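Local structure of aminopeptidase N family protein (Idiomarina loihiensis L2TR, 4FGM) at residues 404-412 with 424-432; 183-193 with 218-229. The protein probably acts as a zinc-dependent aminopeptidase of the M61 family, holding a zinc ion in an active-site pocket where maleic acid is also bound. All coordinates share one frame; numbering follows the deposited sequence.

Contact 1 and contact 2 lie in different parts of the fold, their centres about 31 Å apart, and differ in chemistry accordingly. Contact 2 is the more central: it pairs two parallel strands, 183-190 and 222-229, through a regular run of backbone hydrogen bonds, with largely buried side chains on both faces. Contact 1 is peripheral and partly buried. It joins helices 401-413 and 423-429 through side chains alone, with one indole fitted among aliphatic groups and carboxylates. The two regions are still neighbours, since Trp409 CZ2 of 404-412 packs 3.9 Å from Pro219 CB, in the turn that leads into the second strand of contact 2.

Contact 1 of 2, residues 404-412 with 424-432; sequences VMKELWHEF and VINWLNQYP
Helical segments 404-412 and 424-429, joined mainly through Trp427, approach to 12.2 Å between axes and cross at 113°. The indole spans this distance: it fits as a knob into the hole formed by Val404, Glu407, Leu408 and Glu411. CG of Trp427 is anti to its backbone N (chi1 -171°), which carries the ring across to the other helix. Leu408 CD2 lies over one ring face in a CH-pi contact, 3.6 Å from the centroid of the five-membered ring, while Val404 CG1 comes obliquely to within 3.4 Å of Trp427 CZ3. At the ring edge Trp427 NE1 donates a nearly straight hydrogen bond of 2.9 Å to Glu411 OE2; the acceptor lies in the indole plane, but the N-H arrives from above the carboxylate plane. Glu407 OE1 meets another part of the edge, 3.4 Å from Trp427 CH2, and also faces the rim of Tyr431, while its OE2 forms a salt bridge with Arg403. Phe412 CE2 closes on Trp427 CD1 at 3.8 Å. Exchanging Trp427 for a leucine would probably leave Glu411 without its N-H donor and open a gap beside Leu408 and Val404. Leu408 and Val424 both also touch Phe305 of helix 303-306. The arrangement is a single knob-into-hole fit between steeply crossed helices, consistent with the helical part that follows the zinc-binding helix in thermolysin-like catalytic domains.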
loop_
_atom_site.group_PDB
_atom_site.type_symbol
_atom_site.label_atom_id
_atom_site.label_comp_id
_atom_site.label_asym_id
_atom_site.label_seq_id
_atom_site.Cartn_x
_atom_site.Cartn_y
_atom_site.Cartn_z
ATOM N N VAL A 404 -16.941 -2.371 15.733
ATOM C CA VAL A 404 -17.464 -1.263 14.951
ATOM C C VAL A 404 -17.242 -1.501 13.455
ATOM O O VAL A 404 -18.114 -1.185 12.634
ATOM C CB VAL A 404 -16.800 0.073 15.374
ATOM C CG1 VAL A 404 -17.181 1.188 14.406
ATOM C CG2 VAL A 404 -17.235 0.436 16.795
HETATM N N MSE A 405 -16.082 -2.056 13.098
HETATM C CA MSE A 405 -15.776 -2.328 11.691
HETATM C C MSE A 405 -16.762 -3.355 11.139
HETATM O O MSE A 405 -17.296 -3.190 10.041
HETATM C CB MSE A 405 -14.340 -2.853 11.527
HETATM C CG MSE A 405 -13.242 -1.874 11.933
HETATM SE SE MSE A 405 -13.297 -0.194 10.959
HETATM C CE MSE A 405 -13.069 -0.905 9.168
ATOM N N LYS A 406 -16.996 -4.414 11.912
ATOM C CA LYS A 406 -17.930 -5.469 11.514
ATOM C C LYS A 406 -19.284 -4.854 11.169
ATOM O O LYS A 406 -19.814 -5.040 10.069
ATOM C CB LYS A 406 -18.124 -6.475 12.654
ATOM C CG LYS A 406 -19.141 -7.571 12.338
ATOM C CD LYS A 406 -19.745 -8.175 13.599
ATOM C CE LYS A 406 -21.090 -7.537 13.939
ATOM N NZ LYS A 406 -22.190 -7.962 13.012
ATOM N N GLU A 407 -19.834 -4.118 12.129
ATOM C CA GLU A 407 -21.128 -3.476 11.962
ATOM C C GLU A 407 -21.148 -2.483 10.807
ATOM O O GLU A 407 -22.081 -2.491 10.000
ATOM C CB GLU A 407 -21.539 -2.803 13.272
ATOM C CG GLU A 407 -21.858 -3.813 14.372
ATOM C CD GLU A 407 -22.124 -3.164 15.716
ATOM O OE1 GLU A 407 -22.612 -2.016 15.732
ATOM O OE2 GLU A 407 -21.861 -3.809 16.756
ATOM N N LEU A 408 -20.127 -1.635 10.710
ATOM C CA LEU A 408 -20.091 -0.674 9.613
ATOM C C LEU A 408 -20.065 -1.417 8.286
ATOM O O LEU A 408 -20.647 -0.962 7.303
ATOM C CB LEU A 408 -18.870 0.242 9.717
ATOM C CG LEU A 408 -18.972 1.390 10.725
ATOM C CD1 LEU A 408 -17.632 2.106 10.830
ATOM C CD2 LEU A 408 -20.056 2.357 10.288
ATOM N N TRP A 409 -19.405 -2.571 8.258
ATOM C CA TRP A 409 -19.334 -3.338 7.024
ATOM C C TRP A 409 -20.692 -3.914 6.627
ATOM O O TRP A 409 -21.068 -3.866 5.456
ATOM C CB TRP A 409 -18.323 -4.484 7.126
ATOM C CG TRP A 409 -18.208 -5.205 5.817
ATOM C CD1 TRP A 409 -17.581 -4.757 4.685
ATOM C CD2 TRP A 409 -18.848 -6.433 5.457
ATOM N NE1 TRP A 409 -17.801 -5.623 3.645
ATOM C CE2 TRP A 409 -18.580 -6.660 4.088
ATOM C CE3 TRP A 409 -19.636 -7.358 6.156
ATOM C CZ2 TRP A 409 -19.064 -7.780 3.404
ATOM C CZ3 TRP A 409 -20.119 -8.470 5.476
ATOM C CH2 TRP A 409 -19.834 -8.668 4.111
ATOM N N HIS A 410 -21.419 -4.467 7.591
ATOM C CA HIS A 410 -22.734 -5.038 7.292
ATOM C C HIS A 410 -23.743 -3.966 6.894
ATOM O O HIS A 410 -24.625 -4.204 6.069
ATOM C CB HIS A 410 -23.259 -5.816 8.495
ATOM C CG HIS A 410 -22.631 -7.165 8.658
ATOM N ND1 HIS A 410 -22.923 -8.225 7.828
ATOM C CD2 HIS A 410 -21.718 -7.623 9.547
ATOM C CE1 HIS A 410 -22.219 -9.280 8.199
ATOM N NE2 HIS A 410 -21.479 -8.941 9.239
ATOM N N GLU A 411 -23.600 -2.778 7.469
ATOM C CA GLU A 411 -24.512 -1.686 7.169
ATOM C C GLU A 411 -24.254 -1.000 5.836
ATOM O O GLU A 411 -25.155 -0.874 5.009
ATOM C CB GLU A 411 -24.461 -0.626 8.269
ATOM C CG GLU A 411 -25.328 -0.920 9.473
ATOM C CD GLU A 411 -25.494 0.295 10.370
ATOM O OE1 GLU A 411 -25.824 1.385 9.847
ATOM O OE2 GLU A 411 -25.300 0.157 11.596
ATOM N N PHE A 412 -23.018 -0.564 5.627
ATOM C CA PHE A 412 -22.681 0.167 4.417
ATOM C C PHE A 412 -21.840 -0.577 3.396
ATOM O O PHE A 412 -21.787 -0.174 2.234
ATOM C CB PHE A 412 -21.979 1.465 4.812
ATOM C CG PHE A 412 -22.746 2.282 5.813
ATOM C CD1 PHE A 412 -23.882 2.991 5.426
ATOM C CD2 PHE A 412 -22.354 2.316 7.149
ATOM C CE1 PHE A 412 -24.613 3.726 6.351
ATOM C CE2 PHE A 412 -23.083 3.051 8.087
ATOM C CZ PHE A 412 -24.215 3.755 7.685
ATOM N N VAL A 424 -19.036 7.899 9.273
ATOM C CA VAL A 424 -18.435 7.240 10.428
ATOM C C VAL A 424 -18.543 8.023 11.740
ATOM O O VAL A 424 -18.893 7.451 12.774
ATOM C CB VAL A 424 -16.948 6.886 10.156
ATOM C CG1 VAL A 424 -16.301 6.296 11.408
ATOM C CG2 VAL A 424 -16.864 5.877 9.021
ATOM N N ILE A 425 -18.255 9.321 11.720
ATOM C CA ILE A 425 -18.350 10.091 12.958
ATOM C C ILE A 425 -19.805 10.171 13.441
ATOM O O ILE A 425 -20.079 9.990 14.631
ATOM C CB ILE A 425 -17.758 11.520 12.808
ATOM C CG1 ILE A 425 -17.592 12.151 14.194
ATOM C CG2 ILE A 425 -18.654 12.388 11.933
ATOM C CD1 ILE A 425 -16.959 13.531 14.179
ATOM N N ASN A 426 -20.737 10.423 12.521
ATOM C CA ASN A 426 -22.146 10.493 12.884
ATOM C C ASN A 426 -22.622 9.140 13.398
ATOM O O ASN A 426 -23.396 9.068 14.354
ATOM C CB ASN A 426 -22.986 10.915 11.684
ATOM C CG ASN A 426 -22.772 12.368 11.307
ATOM O OD1 ASN A 426 -23.299 12.841 10.307
ATOM N ND2 ASN A 426 -21.999 13.084 12.114
ATOM N N TRP A 427 -22.146 8.070 12.768
ATOM C CA TRP A 427 -22.517 6.715 13.168
ATOM C C TRP A 427 -22.092 6.481 14.617
ATOM O O TRP A 427 -22.783 5.808 15.379
ATOM C CB TRP A 427 -21.837 5.687 12.261
ATOM C CG TRP A 427 -22.327 4.288 12.459
ATOM C CD1 TRP A 427 -23.398 3.702 11.852
ATOM C CD2 TRP A 427 -21.778 3.303 13.344
ATOM N NE1 TRP A 427 -23.552 2.409 12.302
ATOM C CE2 TRP A 427 -22.570 2.140 13.215
ATOM C CE3 TRP A 427 -20.693 3.289 14.228
ATOM C CZ2 TRP A 427 -22.313 0.974 13.947
ATOM C CZ3 TRP A 427 -20.437 2.125 14.956
ATOM C CH2 TRP A 427 -21.242 0.987 14.806
ATOM N N LEU A 428 -20.947 7.040 14.995
ATOM C CA LEU A 428 -20.454 6.890 16.357
ATOM C C LEU A 428 -21.163 7.859 17.306
ATOM O O LEU A 428 -21.409 7.530 18.468
ATOM C CB LEU A 428 -18.939 7.113 16.396
ATOM C CG LEU A 428 -18.100 6.024 15.717
ATOM C CD1 LEU A 428 -16.686 6.533 15.444
ATOM C CD2 LEU A 428 -18.077 4.790 16.594
ATOM N N ASN A 429 -21.503 9.047 16.811
ATOM C CA ASN A 429 -22.186 10.038 17.640
ATOM C C ASN A 429 -23.636 9.664 17.952
ATOM O O ASN A 429 -24.263 10.261 18.831
ATOM C CB ASN A 429 -22.140 11.420 16.983
ATOM C CG ASN A 429 -20.775 12.079 17.110
ATOM O OD1 ASN A 429 -19.955 11.674 17.938
ATOM N ND2 ASN A 429 -20.529 13.105 16.298
ATOM N N GLN A 430 -24.168 8.682 17.230
ATOM C CA GLN A 430 -25.532 8.226 17.453
ATOM C C GLN A 430 -25.504 6.798 17.993
ATOM O O GLN A 430 -26.484 6.063 17.873
ATOM C CB GLN A 430 -26.346 8.283 16.155
ATOM C CG GLN A 430 -26.706 9.698 15.646
ATOM C CD GLN A 430 -27.792 10.402 16.470
ATOM O OE1 GLN A 430 -28.754 9.775 16.925
ATOM N NE2 GLN A 430 -27.651 11.715 16.639
ATOM N N TYR A 431 -24.373 6.411 18.581
ATOM C CA TYR A 431 -24.207 5.075 19.163
ATOM C C TYR A 431 -24.386 5.234 20.672
ATOM O O TYR A 431 -23.654 5.986 21.319
ATOM C CB TYR A 431 -22.809 4.519 18.865
ATOM C CG TYR A 431 -22.694 3.009 18.992
ATOM C CD1 TYR A 431 -22.750 2.188 17.862
ATOM C CD2 TYR A 431 -22.547 2.399 20.239
ATOM C CE1 TYR A 431 -22.660 0.801 17.971
ATOM C CE2 TYR A 431 -22.457 1.009 20.358
ATOM C CZ TYR A 431 -22.516 0.218 19.220
ATOM O OH TYR A 431 -22.441 -1.152 19.332
ATOM N N PRO A 432 -25.352 4.513 21.255
ATOM C CA PRO A 432 -25.654 4.567 22.687
ATOM C C PRO A 432 -24.526 4.316 23.682
ATOM O O PRO A 432 -23.896 3.253 23.678
ATOM C CB PRO A 432 -26.782 3.548 22.835
ATOM C CG PRO A 432 -26.451 2.542 21.793
ATOM C CD PRO A 432 -26.106 3.422 20.613
#

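Contact 2 of 2, residues 183-193 with 218-229; sequences IKHSLVLSGRH and APFQSYTFLTMV
Ser186 and Val188 each bond to strand 222-229 through both N and O: Ser186 N binds Tyr223 O and its O receives Phe225 N (2.8 Å), while Val188 N binds Phe225 O and its O receives Thr227 N (2.7 Å). The pattern continues with Ser190, whose N and O pair with Thr227 O and Val229 N, so that the strands run parallel, with their axes 4.7 Å apart at the closest. Beyond the regular pairing a water bridges Arg192 N and Val229 O. Gly191 marks this end: its backbone angles call for glycine, since a CB would jam against Ser190 O, and would also run into Val229 O across the pair.

On one face His185, Leu187 and Leu189 lie beside Tyr223, Phe225 and Thr227 respectively. His185 CD2 packs against Tyr223 CB at 3.7 Å, and Leu189 CD2 runs alongside Thr227, reaching its CB at 3.5 Å. Tyr223 swings its ring away from its own backbone N (chi1 -170°), and CE1 comes to lie over the centre of the Phe225 ring. The rotation of the His185 ring is fixed from two sides, ND1 donating to Ile183 O (3.1 Å) and NE2 hydrogen-bonding Tyr275 OH. On the other face Thr224 CG2 touches both Ser186 CB and Val188 CG2, 3.6 Å from each.

Further out, Tyr223 meets Tyr275 edge-to-face, and its side chain lies about 7 Å from that of the zinc ligand His277. Helix 197-215 connects the two strands as a beta-alpha-beta crossover and packs on His185, Leu187 and Phe225. Leu169 of strand 168-171 covers Val188, Leu226 and Met228 on the opposite face. Within the five-stranded mixed sheet, the pair is flanked by the antiparallel strand 174-180 beside 183-190 and by the parallel strand 242-248 beside 222-230.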
loop_
_atom_site.group_PDB
_atom_site.type_symbol
_atom_site.label_atom_id
_atom_site.label_comp_id
_atom_site.label_asym_id
_atom_site.label_seq_id
_atom_site.Cartn_x
_atom_site.Cartn_y
_atom_site.Cartn_z
ATOM N N ILE A 183 -13.397 -21.689 3.312
ATOM C CA ILE A 183 -13.164 -20.988 2.057
ATOM C C ILE A 183 -11.774 -21.317 1.510
ATOM O O ILE A 183 -10.802 -21.388 2.267
ATOM C CB ILE A 183 -13.326 -19.457 2.242
ATOM C CG1 ILE A 183 -14.759 -19.152 2.697
ATOM C CG2 ILE A 183 -13.018 -18.727 0.932
ATOM C CD1 ILE A 183 -15.109 -17.663 2.745
ATOM N N LYS A 184 -11.685 -21.544 0.202
ATOM C CA LYS A 184 -10.398 -21.868 -0.414
ATOM C C LYS A 184 -9.530 -20.633 -0.615
ATOM O O LYS A 184 -9.995 -19.603 -1.100
ATOM C CB LYS A 184 -10.589 -22.557 -1.766
ATOM C CG LYS A 184 -11.198 -23.942 -1.686
ATOM C CD LYS A 184 -10.961 -24.717 -2.970
ATOM C CE LYS A 184 -11.727 -26.025 -2.957
ATOM N NZ LYS A 184 -11.511 -26.763 -1.685
ATOM N N HIS A 185 -8.263 -20.757 -0.232
ATOM C CA HIS A 185 -7.285 -19.684 -0.362
ATOM C C HIS A 185 -6.051 -20.219 -1.077
ATOM O O HIS A 185 -5.788 -21.423 -1.072
ATOM C CB HIS A 185 -6.869 -19.155 1.015
ATOM C CG HIS A 185 -7.911 -18.319 1.689
ATOM N ND1 HIS A 185 -9.085 -18.844 2.190
ATOM C CD2 HIS A 185 -7.951 -16.991 1.955
ATOM C CE1 HIS A 185 -9.800 -17.877 2.737
ATOM N NE2 HIS A 185 -9.135 -16.742 2.609
ATOM N N SER A 186 -5.292 -19.314 -1.681
ATOM C CA SER A 186 -4.077 -19.685 -2.398
ATOM C C SER A 186 -2.958 -18.680 -2.190
ATOM O O SER A 186 -3.186 -17.467 -2.161
ATOM C CB SER A 186 -4.339 -19.788 -3.905
ATOM O OG SER A 186 -5.216 -20.852 -4.213
ATOM N N LEU A 187 -1.750 -19.200 -2.027
ATOM C CA LEU A 187 -0.578 -18.363 -1.910
ATOM C C LEU A 187 0.159 -18.707 -3.190
ATOM O O LEU A 187 0.481 -19.872 -3.426
ATOM C CB LEU A 187 0.282 -18.736 -0.704
ATOM C CG LEU A 187 1.636 -18.000 -0.725
ATOM C CD1 LEU A 187 1.412 -16.488 -0.683
ATOM C CD2 LEU A 187 2.492 -18.446 0.441
ATOM N N VAL A 188 0.400 -17.705 -4.028
ATOM C CA VAL A 188 1.090 -17.929 -5.293
ATOM C C VAL A 188 2.373 -17.121 -5.350
ATOM O O VAL A 188 2.373 -15.919 -5.076
ATOM C CB VAL A 188 0.194 -17.530 -6.486
ATOM C CG1 VAL A 188 0.902 -17.844 -7.801
ATOM C CG2 VAL A 188 -1.126 -18.258 -6.396
ATOM N N LEU A 189 3.462 -17.779 -5.731
ATOM C CA LEU A 189 4.758 -17.112 -5.799
ATOM C C LEU A 189 5.424 -17.230 -7.161
ATOM O O LEU A 189 5.413 -18.302 -7.778
ATOM C CB LEU A 189 5.708 -17.709 -4.757
ATOM C CG LEU A 189 5.241 -17.818 -3.304
ATOM C CD1 LEU A 189 6.331 -18.511 -2.481
ATOM C CD2 LEU A 189 4.939 -16.443 -2.752
ATOM N N SER A 190 6.012 -16.126 -7.615
ATOM C CA SER A 190 6.739 -16.084 -8.878
ATOM C C SER A 190 8.057 -15.365 -8.592
ATOM O O SER A 190 8.060 -14.261 -8.042
ATOM C CB SER A 190 5.961 -15.310 -9.943
ATOM O OG SER A 190 6.732 -15.182 -11.136
ATOM N N GLY A 191 9.170 -15.993 -8.966
ATOM C CA GLY A 191 10.477 -15.403 -8.722
ATOM C C GLY A 191 11.324 -16.400 -7.952
ATOM O O GLY A 191 10.808 -17.429 -7.526
ATOM N N ARG A 192 12.615 -16.126 -7.783
ATOM C CA ARG A 192 13.477 -17.046 -7.041
ATOM C C ARG A 192 13.197 -16.867 -5.550
ATOM O O ARG A 192 13.181 -15.744 -5.059
ATOM C CB ARG A 192 14.956 -16.762 -7.344
ATOM C CG ARG A 192 15.334 -16.941 -8.808
ATOM C CD ARG A 192 16.844 -16.935 -9.017
ATOM N NE ARG A 192 17.385 -18.288 -9.133
ATOM C CZ ARG A 192 17.743 -18.854 -10.282
ATOM N NH1 ARG A 192 17.624 -18.183 -11.419
ATOM N NH2 ARG A 192 18.210 -20.094 -10.298
ATOM N N HIS A 193 12.970 -17.966 -4.836
ATOM C CA HIS A 193 12.678 -17.897 -3.401
ATOM C C HIS A 193 12.912 -19.255 -2.737
ATOM O O HIS A 193 13.073 -20.260 -3.416
ATOM C CB HIS A 193 11.215 -17.510 -3.195
ATOM C CG HIS A 193 10.263 -18.590 -3.601
ATOM N ND1 HIS A 193 9.961 -19.657 -2.783
ATOM C CD2 HIS A 193 9.637 -18.829 -4.777
ATOM C CE1 HIS A 193 9.195 -20.507 -3.438
ATOM N NE2 HIS A 193 8.985 -20.030 -4.652
ATOM N N ALA A 218 -17.568 -13.313 4.729
ATOM C CA ALA A 218 -16.563 -13.005 3.716
ATOM C C ALA A 218 -17.263 -12.561 2.435
ATOM O O ALA A 218 -18.223 -13.188 2.002
ATOM C CB ALA A 218 -15.706 -14.226 3.443
ATOM N N PRO A 219 -16.794 -11.468 1.814
ATOM C CA PRO A 219 -17.415 -10.974 0.578
ATOM C C PRO A 219 -16.979 -11.703 -0.694
ATOM O O PRO A 219 -17.422 -11.370 -1.787
ATOM C CB PRO A 219 -17.016 -9.502 0.564
ATOM C CG PRO A 219 -15.637 -9.543 1.147
ATOM C CD PRO A 219 -15.799 -10.504 2.322
ATOM N N PHE A 220 -16.113 -12.698 -0.548
ATOM C CA PHE A 220 -15.621 -13.462 -1.694
ATOM C C PHE A 220 -15.852 -14.958 -1.473
ATOM O O PHE A 220 -16.144 -15.385 -0.356
ATOM C CB PHE A 220 -14.120 -13.195 -1.890
ATOM C CG PHE A 220 -13.329 -13.209 -0.602
ATOM C CD1 PHE A 220 -12.938 -12.018 0.003
ATOM C CD2 PHE A 220 -12.992 -14.413 0.011
ATOM C CE1 PHE A 220 -12.232 -12.022 1.212
ATOM C CE2 PHE A 220 -12.290 -14.430 1.222
ATOM C CZ PHE A 220 -11.905 -13.231 1.820
ATOM N N GLN A 221 -15.722 -15.755 -2.529
ATOM C CA GLN A 221 -15.911 -17.198 -2.397
ATOM C C GLN A 221 -14.588 -17.954 -2.381
ATOM O O GLN A 221 -14.544 -19.142 -2.069
ATOM C CB GLN A 221 -16.800 -17.728 -3.517
ATOM C CG GLN A 221 -18.237 -17.269 -3.404
ATOM C CD GLN A 221 -19.088 -17.779 -4.541
ATOM O OE1 GLN A 221 -19.727 -18.829 -4.437
ATOM N NE2 GLN A 221 -19.089 -17.045 -5.650
ATOM N N SER A 222 -13.515 -17.252 -2.726
ATOM C CA SER A 222 -12.175 -17.824 -2.732
ATOM C C SER A 222 -11.230 -16.630 -2.767
ATOM O O SER A 222 -11.638 -15.533 -3.153
ATOM C CB SER A 222 -11.962 -18.705 -3.957
ATOM O OG SER A 222 -11.896 -17.923 -5.129
ATOM N N TYR A 223 -9.981 -16.822 -2.360
ATOM C CA TYR A 223 -9.050 -15.705 -2.360
ATOM C C TYR A 223 -7.627 -16.130 -2.714
ATOM O O TYR A 223 -7.163 -17.193 -2.292
ATOM C CB TYR A 223 -9.093 -15.013 -0.998
ATOM C CG TYR A 223 -8.353 -13.699 -0.946
ATOM C CD1 TYR A 223 -6.972 -13.658 -0.750
ATOM C CD2 TYR A 223 -9.037 -12.492 -1.086
ATOM C CE1 TYR A 223 -6.294 -12.451 -0.688
ATOM C CE2 TYR A 223 -8.364 -11.277 -1.031
ATOM C CZ TYR A 223 -6.992 -11.264 -0.826
ATOM O OH TYR A 223 -6.331 -10.063 -0.713
ATOM N N THR A 224 -6.940 -15.291 -3.487
ATOM C CA THR A 224 -5.580 -15.601 -3.919
ATOM C C THR A 224 -4.574 -14.497 -3.643
ATOM O O THR A 224 -4.802 -13.331 -3.983
ATOM C CB THR A 224 -5.514 -15.862 -5.432
ATOM O OG1 THR A 224 -6.690 -16.561 -5.856
ATOM C CG2 THR A 224 -4.269 -16.690 -5.763
ATOM N N PHE A 225 -3.451 -14.873 -3.042
ATOM C CA PHE A 225 -2.383 -13.918 -2.758
ATOM C C PHE A 225 -1.352 -14.056 -3.876
ATOM O O PHE A 225 -0.522 -14.966 -3.842
ATOM C CB PHE A 225 -1.724 -14.225 -1.412
ATOM C CG PHE A 225 -2.590 -13.932 -0.220
ATOM C CD1 PHE A 225 -3.427 -14.908 0.310
ATOM C CD2 PHE A 225 -2.563 -12.679 0.379
ATOM C CE1 PHE A 225 -4.216 -14.640 1.441
ATOM C CE2 PHE A 225 -3.344 -12.406 1.498
ATOM C CZ PHE A 225 -4.176 -13.386 2.027
ATOM N N LEU A 226 -1.430 -13.176 -4.878
ATOM C CA LEU A 226 -0.505 -13.213 -6.012
ATOM C C LEU A 226 0.775 -12.498 -5.601
ATOM O O LEU A 226 0.782 -11.284 -5.385
ATOM C CB LEU A 226 -1.134 -12.535 -7.230
ATOM C CG LEU A 226 -2.514 -13.076 -7.616
ATOM C CD1 LEU A 226 -3.026 -12.332 -8.851
ATOM C CD2 LEU A 226 -2.435 -14.579 -7.891
ATOM N N THR A 227 1.863 -13.253 -5.517
ATOM C CA THR A 227 3.118 -12.691 -5.051
ATOM C C THR A 227 4.322 -12.752 -5.966
ATOM O O THR A 227 4.744 -13.825 -6.386
ATOM C CB THR A 227 3.528 -13.365 -3.718
ATOM O OG1 THR A 227 2.427 -13.309 -2.804
ATOM C CG2 THR A 227 4.723 -12.660 -3.098
HETATM N N MSE A 228 4.876 -11.582 -6.261
HETATM C CA MSE A 228 6.092 -11.486 -7.055
HETATM C C MSE A 228 7.222 -11.323 -6.029
HETATM O O MSE A 228 7.176 -10.443 -5.153
HETATM C CB MSE A 228 6.041 -10.283 -7.994
HETATM C CG MSE A 228 5.235 -10.537 -9.243
HETATM SE SE MSE A 228 5.057 -8.954 -10.325
HETATM C CE MSE A 228 3.792 -8.009 -9.205
ATOM N N VAL A 229 8.226 -12.182 -6.127
ATOM C CA VAL A 229 9.336 -12.141 -5.189
ATOM C C VAL A 229 10.620 -11.675 -5.849
ATOM O O VAL A 229 11.132 -12.337 -6.754
ATOM C CB VAL A 229 9.590 -13.535 -4.571
ATOM C CG1 VAL A 229 10.577 -13.417 -3.414
ATOM C CG2 VAL A 229 8.278 -14.145 -4.106
HETATM O O HOH W 1 9.681 -11.927 -9.355
HETATM O O HOH W 2 13.308 -13.339 -7.668
#